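Local coordinates for Mec-8 protein (Caenorhabditis elegans, PDB 6DG0) that probably acts as a nuclear RNA-binding splicing factor, and is captured here as its C-terminal RNA recognition motif bound to the oligonucleotide AGCACA, at residues 10-13 / 14-17; 18-21 / 22-26; 53-56 / 57-61. The protein carries 2 engineered substitutions. All coordinates share one frame; numbering follows the deposited sequence.

How the interactions relate
All three contacts are local and belong to one RNA recognition motif. Interaction 1 is the turn between strand 4-11 and helix 17-24, interaction 2 lies largely on that helix, and interaction 3 lies within helix 51-61. Interaction 1 meets interaction 2 where Leu-11 CD2 packs on Leu-20 CD1 at 4.0 Å. Interactions 2 and 3 join at Leu-61: its CD1 is 3.5 Å from Phe-24 CD2, and its CD2 is 3.8 Å from Val-23 CG1. Interactions 1 and 3 do not touch; their centres are about 20 Å apart. The nearest atoms to the bound nucleic acid are about 5 Å away for interaction 1, 12 Å for interaction 2 and 9 Å for interaction 3.

Interaction 1 (10-13 / 14-17); sequences NLSA and EVNE
Ser-12 and Val-15 are the two ends of a type I turn, through which the chain leaves strand 4-11 on its way to helix 17-24. The turn is closed by a water rather than by a direct backbone bond. That water donates to Ser-12 O and to Val-15 O, each at 3.2 Å. Val-15 CG1 sits between its own backbone N and carbonyl carbon (chi1 60°), and this rotation sets the methyl against Ser-12 O, a tight 3.1 Å away. Ser-12 OG lies beside the same valine, 3.7 Å from Val-15 CB. The serine hydroxyl also has a weak hydrogen bond to Thr-67 O. In the RNA recognition motif this is the link between the first strand and the first helix. Leu-11, at the end of strand 4-11, is buried. The Leu-11 and Val-15 side chains cross obliquely, with CD2 of the leucine 4.2 Å from CG1 of the valine, a loose apolar contact. Glu-14 bends at chi2 (89°), which folds its carboxylate back along the turn and puts OE1 3.8 Å from Ser-12 CB. Across the turn, the side chain of Val-15 also packs on Thr-67.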
loop_
_atom_site.group_PDB
_atom_site.type_symbol
_atom_site.label_atom_id
_atom_site.label_comp_id
_atom_site.label_asym_id
_atom_site.label_seq_id
_atom_site.Cartn_x
_atom_site.Cartn_y
_atom_site.Cartn_z
ATOM N N ASN A 10 7.089 -4.350 4.800
ATOM C CA ASN A 10 7.485 -3.813 6.104
ATOM C C ASN A 10 6.280 -3.374 6.938
ATOM O O ASN A 10 6.222 -2.255 7.452
ATOM C CB ASN A 10 8.490 -2.664 5.910
ATOM C CG ASN A 10 9.140 -2.224 7.206
ATOM O OD1 ASN A 10 9.060 -2.917 8.211
ATOM N ND2 ASN A 10 9.851 -1.107 7.165
ATOM N N LEU A 11 5.303 -4.272 7.029
ATOM C CA LEU A 11 4.091 -4.036 7.803
ATOM C C LEU A 11 3.996 -4.932 9.040
ATOM O O LEU A 11 4.270 -6.131 8.972
ATOM C CB LEU A 11 2.852 -4.251 6.932
ATOM C CG LEU A 11 2.397 -3.124 6.006
ATOM C CD1 LEU A 11 1.322 -3.635 5.060
ATOM C CD2 LEU A 11 1.887 -1.946 6.821
ATOM N N SER A 12 3.581 -4.351 10.161
ATOM C CA SER A 12 3.381 -5.109 11.392
ATOM C C SER A 12 2.150 -5.998 11.234
ATOM O O SER A 12 1.292 -5.729 10.396
ATOM C CB SER A 12 3.232 -4.176 12.596
ATOM O OG SER A 12 2.039 -3.420 12.517
ATOM N N ALA A 13 2.071 -7.065 12.020
ATOM C CA ALA A 13 0.956 -8.000 11.902
ATOM C C ALA A 13 -0.271 -7.517 12.672
ATOM O O ALA A 13 -1.341 -8.121 12.591
ATOM C CB ALA A 13 1.371 -9.380 12.385
ATOM N N GLU A 14 -0.113 -6.425 13.413
ATOM C CA GLU A 14 -1.198 -5.909 14.241
ATOM C C GLU A 14 -1.909 -4.719 13.603
ATOM O O GLU A 14 -2.906 -4.233 14.139
ATOM C CB GLU A 14 -0.678 -5.501 15.624
ATOM C CG GLU A 14 -0.182 -6.652 16.487
ATOM C CD GLU A 14 1.286 -6.957 16.272
ATOM O OE1 GLU A 14 1.968 -6.163 15.589
ATOM O OE2 GLU A 14 1.760 -7.989 16.794
ATOM N N VAL A 15 -1.405 -4.245 12.466
ATOM C CA VAL A 15 -1.991 -3.067 11.832
ATOM C C VAL A 15 -3.371 -3.354 11.232
ATOM O O VAL A 15 -3.590 -4.369 10.568
ATOM C CB VAL A 15 -1.058 -2.481 10.740
ATOM C CG1 VAL A 15 -0.782 -3.492 9.641
ATOM C CG2 VAL A 15 -1.652 -1.204 10.157
ATOM N N ASN A 16 -4.298 -2.444 11.512
ATOM C CA ASN A 16 -5.662 -2.481 10.990
ATOM C C ASN A 16 -5.781 -2.148 9.509
ATOM O O ASN A 16 -4.900 -1.512 8.929
ATOM C CB ASN A 16 -6.554 -1.527 11.785
ATOM C CG ASN A 16 -6.949 -2.089 13.128
ATOM O OD1 ASN A 16 -6.844 -1.416 14.149
ATOM N ND2 ASN A 16 -7.412 -3.333 13.134
ATOM N N GLU A 17 -6.868 -2.607 8.898
ATOM C CA GLU A 17 -7.153 -2.285 7.508
ATOM C C GLU A 17 -7.582 -0.823 7.434
ATOM O O GLU A 17 -7.233 -0.106 6.495
ATOM C CB GLU A 17 -8.252 -3.187 6.947
ATOM C CG GLU A 17 -8.485 -3.014 5.460
ATOM C CD GLU A 17 -9.369 -4.098 4.872
ATOM O OE1 GLU A 17 -9.817 -4.986 5.630
ATOM O OE2 GLU A 17 -9.626 -4.050 3.650
HETATM O O HOH W 1 -1.627 -6.564 9.360
#

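Interaction 2 (18-21 / 22-26); sequences DTLR and GVFKA
Leu-20 and Phe-24 start from different first torsions. Leu-20 places CG opposite its backbone N (chi1 -163°), while Phe-24 places CG opposite its carbonyl carbon (chi1 -67°). One helical turn apart, the two side chains then run side by side in the same direction. Leu-20 CD1 touches the ring at Phe-24 CE1, 3.6 Å away. The ring also turns its edge to the backbone: Leu-20 O lies in the ring plane, 3.2 Å from Phe-24 CD1. The same oxygen accepts the helical bond from Phe-24 N at 3.3 Å, and Val-23 N adds a weak one.

A second pair, Arg-21 and Lys-25, runs alongside on a more exposed side. Their aliphatic parts meet loosely, Arg-21 CG to Lys-25 CD at 4.2 Å. Their charged ends stay apart. The arginine chain bends at chi3 (-60°), back toward the start of the helix. There NH1 forms a salt bridge with Asp-18 OD1 at 2.5 Å, and the carboxylate carbon of Asp-18 lies at the edge of the guanidinium, in its plane. In the backbone, Lys-25 N bonds to Arg-21 O at 2.7 Å and Gly-22 N to Asp-18 O at 3.0 Å.

Most of this lies on helix 17-24, the first helix of the RNA recognition motif. Leu-20 packs on Leu-11, Leu-33 and Ala-44 of the sheet, and Phe-24 on Val-8, Phe-30 and Val-46. With an alanine here instead of Phe-24, Leu-20 CD1 would probably lose its aromatic neighbour and a gap would open between helix and sheet. Leu-61 of helix 51-61 covers Val-23 and Phe-24 from the neighbouring helix.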
loop_
_atom_site.group_PDB
_atom_site.type_symbol
_atom_site.label_atom_id
_atom_site.label_comp_id
_atom_site.label_asym_id
_atom_site.label_seq_id
_atom_site.Cartn_x
_atom_site.Cartn_y
_atom_site.Cartn_z
ATOM N N ASP A 18 -8.345 -0.392 8.437
ATOM C CA ASP A 18 -8.780 0.997 8.545
ATOM C C ASP A 18 -7.608 1.941 8.783
ATOM O O ASP A 18 -7.559 3.034 8.218
ATOM C CB ASP A 18 -9.800 1.159 9.675
ATOM C CG ASP A 18 -11.193 0.719 9.274
ATOM O OD1 ASP A 18 -11.491 0.705 8.060
ATOM O OD2 ASP A 18 -11.993 0.391 10.175
ATOM N N THR A 19 -6.668 1.512 9.621
ATOM C CA THR A 19 -5.473 2.299 9.904
ATOM C C THR A 19 -4.671 2.531 8.636
ATOM O O THR A 19 -4.264 3.655 8.339
ATOM C CB THR A 19 -4.568 1.604 10.938
ATOM O OG1 THR A 19 -5.292 1.408 12.158
ATOM C CG2 THR A 19 -3.322 2.434 11.211
ATOM N N LEU A 20 -4.455 1.455 7.890
ATOM C CA LEU A 20 -3.679 1.511 6.663
ATOM C C LEU A 20 -4.402 2.329 5.601
ATOM O O LEU A 20 -3.774 3.042 4.818
ATOM C CB LEU A 20 -3.399 0.102 6.146
ATOM C CG LEU A 20 -2.278 0.006 5.115
ATOM C CD1 LEU A 20 -0.988 0.574 5.684
ATOM C CD2 LEU A 20 -2.094 -1.435 4.690
ATOM N N ARG A 21 -5.725 2.202 5.571
ATOM C CA ARG A 21 -6.554 2.982 4.662
ATOM C C ARG A 21 -6.392 4.473 4.933
ATOM O O ARG A 21 -6.279 5.265 4.003
ATOM C CB ARG A 21 -8.022 2.565 4.778
ATOM C CG ARG A 21 -8.962 3.309 3.840
ATOM C CD ARG A 21 -10.373 2.743 3.901
ATOM N NE ARG A 21 -10.403 1.332 3.521
ATOM C CZ ARG A 21 -10.549 0.320 4.371
ATOM N NH1 ARG A 21 -10.684 0.550 5.670
ATOM N NH2 ARG A 21 -10.558 -0.925 3.916
ATOM N N GLY A 22 -6.368 4.848 6.208
ATOM C CA GLY A 22 -6.146 6.231 6.595
ATOM C C GLY A 22 -4.845 6.805 6.061
ATOM O O GLY A 22 -4.754 7.998 5.777
ATOM N N VAL A 23 -3.831 5.954 5.929
ATOM C CA VAL A 23 -2.540 6.377 5.393
ATOM C C VAL A 23 -2.595 6.708 3.903
ATOM O O VAL A 23 -2.138 7.767 3.473
ATOM C CB VAL A 23 -1.467 5.284 5.606
ATOM C CG1 VAL A 23 -0.168 5.655 4.902
ATOM C CG2 VAL A 23 -1.231 5.043 7.085
ATOM N N PHE A 24 -3.156 5.789 3.123
ATOM C CA PHE A 24 -3.179 5.906 1.667
ATOM C C PHE A 24 -4.363 6.698 1.104
ATOM O O PHE A 24 -4.267 7.266 0.014
ATOM C CB PHE A 24 -3.132 4.506 1.046
ATOM C CG PHE A 24 -1.828 3.791 1.283
ATOM C CD1 PHE A 24 -1.612 3.087 2.455
ATOM C CD2 PHE A 24 -0.817 3.829 0.336
ATOM C CE1 PHE A 24 -0.413 2.438 2.682
ATOM C CE2 PHE A 24 0.384 3.180 0.556
ATOM C CZ PHE A 24 0.585 2.481 1.729
ATOM N N LYS A 25 -5.475 6.738 1.836
ATOM C CA LYS A 25 -6.653 7.487 1.395
ATOM C C LYS A 25 -6.398 8.993 1.410
ATOM O O LYS A 25 -7.120 9.760 0.775
ATOM C CB LYS A 25 -7.859 7.155 2.278
ATOM C CG LYS A 25 -9.213 7.491 1.685
ATOM C CD LYS A 25 -10.317 7.096 2.655
ATOM C CE LYS A 25 -11.699 7.354 2.076
ATOM N NZ LYS A 25 -11.935 6.572 0.834
ATOM N N ALA A 26 -5.359 9.410 2.127
ATOM C CA ALA A 26 -5.003 10.821 2.221
ATOM C C ALA A 26 -4.450 11.363 0.908
ATOM O O ALA A 26 -4.289 12.573 0.748
ATOM C CB ALA A 26 -3.992 11.032 3.341
#

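Interaction 3 (53-56 / 57-61); sequences KATQ and AMISL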
loop_
_atom_site.group_PDB
_atom_site.type_symbol
_atom_site.label_atom_id
_atom_site.label_comp_id
_atom_site.label_asym_id
_atom_site.label_seq_id
_atom_site.Cartn_x
_atom_site.Cartn_y
_atom_site.Cartn_z
ATOM N N LYS A 53 -1.121 8.937 -10.082
ATOM C CA LYS A 53 -1.518 9.105 -8.692
ATOM C C LYS A 53 -0.870 8.036 -7.821
ATOM O O LYS A 53 -0.576 8.275 -6.651
ATOM C CB LYS A 53 -3.041 9.047 -8.556
ATOM C CG LYS A 53 -3.789 10.125 -9.331
ATOM C CD LYS A 53 -3.492 11.514 -8.789
ATOM C CE LYS A 53 -4.281 12.571 -9.544
ATOM N NZ LYS A 53 -5.749 12.356 -9.421
ATOM N N ALA A 54 -0.653 6.858 -8.399
ATOM C CA ALA A 54 0.031 5.773 -7.703
ATOM C C ALA A 54 1.499 6.115 -7.472
ATOM O O ALA A 54 2.030 5.911 -6.380
ATOM C CB ALA A 54 -0.096 4.476 -8.486
ATOM N N THR A 55 2.149 6.629 -8.512
ATOM C CA THR A 55 3.542 7.052 -8.430
ATOM C C THR A 55 3.692 8.168 -7.404
ATOM O O THR A 55 4.599 8.151 -6.574
ATOM C CB THR A 55 4.066 7.536 -9.795
ATOM O OG1 THR A 55 3.984 6.466 -10.744
ATOM C CG2 THR A 55 5.513 7.984 -9.685
ATOM N N GLN A 56 2.775 9.129 -7.469
ATOM C CA GLN A 56 2.769 10.280 -6.573
ATOM C C GLN A 56 2.676 9.846 -5.114
ATOM O O GLN A 56 3.374 10.377 -4.249
ATOM C CB GLN A 56 1.603 11.202 -6.931
ATOM C CG GLN A 56 1.403 12.400 -6.028
ATOM C CD GLN A 56 0.207 13.228 -6.458
ATOM O OE1 GLN A 56 -0.062 13.366 -7.651
ATOM N NE2 GLN A 56 -0.513 13.785 -5.491
ATOM N N ALA A 57 1.810 8.872 -4.853
ATOM C CA ALA A 57 1.623 8.336 -3.511
ATOM C C ALA A 57 2.788 7.458 -3.053
ATOM O O ALA A 57 3.154 7.477 -1.878
ATOM C CB ALA A 57 0.321 7.550 -3.438
ATOM N N MET A 58 3.375 6.698 -3.976
ATOM C CA MET A 58 4.483 5.812 -3.624
ATOM C C MET A 58 5.701 6.614 -3.176
ATOM O O MET A 58 6.319 6.303 -2.158
ATOM C CB MET A 58 4.856 4.907 -4.800
ATOM C CG MET A 58 6.087 4.050 -4.529
ATOM S SD MET A 58 6.454 2.859 -5.827
ATOM C CE MET A 58 6.890 3.967 -7.160
ATOM N N ILE A 59 6.046 7.633 -3.956
ATOM C CA ILE A 59 7.152 8.527 -3.627
ATOM C C ILE A 59 6.929 9.214 -2.279
ATOM O O ILE A 59 7.840 9.296 -1.453
ATOM C CB ILE A 59 7.368 9.593 -4.731
ATOM C CG1 ILE A 59 8.271 9.046 -5.842
ATOM C CG2 ILE A 59 8.082 10.806 -4.172
ATOM C CD1 ILE A 59 7.695 7.908 -6.656
ATOM N N SER A 60 5.706 9.687 -2.058
ATOM C CA SER A 60 5.371 10.430 -0.845
ATOM C C SER A 60 5.368 9.571 0.420
ATOM O O SER A 60 5.775 10.032 1.485
ATOM C CB SER A 60 4.006 11.097 -1.006
ATOM O OG SER A 60 4.033 12.087 -2.018
ATOM N N LEU A 61 4.911 8.328 0.302
ATOM C CA LEU A 61 4.767 7.449 1.461
ATOM C C LEU A 61 5.934 6.486 1.617
ATOM O O LEU A 61 5.916 5.618 2.486
ATOM C CB LEU A 61 3.458 6.663 1.381
ATOM C CG LEU A 61 2.197 7.488 1.622
ATOM C CD1 LEU A 61 0.950 6.669 1.347
ATOM C CD2 LEU A 61 2.196 8.023 3.051
#
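Thr-55 and Ile-59 lie side by side and point the same way, one helical turn apart. The threonine methyl does the touching: Thr-55 CG2 is 3.7 Å from Ile-59 CD1. Ile-59 bends at chi2 (66°), which folds CD1 back over the preceding turn and brings it to 3.1 Å from Thr-55 O. That oxygen also takes a nearly straight hydrogen bond from Ile-59 N, 3.0 Å long with an N-H...O angle of 176°. The threonine hydroxyl is used in another direction, with hydrogen bonds to Leu-51 O and to the hydroxyl of Tyr-78.

On another side of the helix, Ser-60 grips Gln-56 O twice. Its OG donates at 2.9 Å and its backbone N at 3.3 Å, and the two approach from opposite faces of the carbonyl plane. The hydroxyl gets there because it stands opposite the serine carbonyl carbon (chi1 -65°), turned back toward the previous turn.

Ala-57 and Met-58 belong to the buried side. Ala-57 CB lies 3.4 Å from Lys-53 O, and Met-58 CB lies equally close to Ala-54 O. Met-58 N also makes a regular helical bond to Ala-54 O, 2.9 Å long. Beyond the helix, Ala-54 and Met-58 both pack on Leu-6, Ala-54 and Ala-57 on Tyr-48, and Met-58 on Ile-76. The result is an amphipathic helix laid on a four-stranded antiparallel sheet, the second helix of the beta-alpha-beta-beta-alpha-beta fold of the RNA recognition motif.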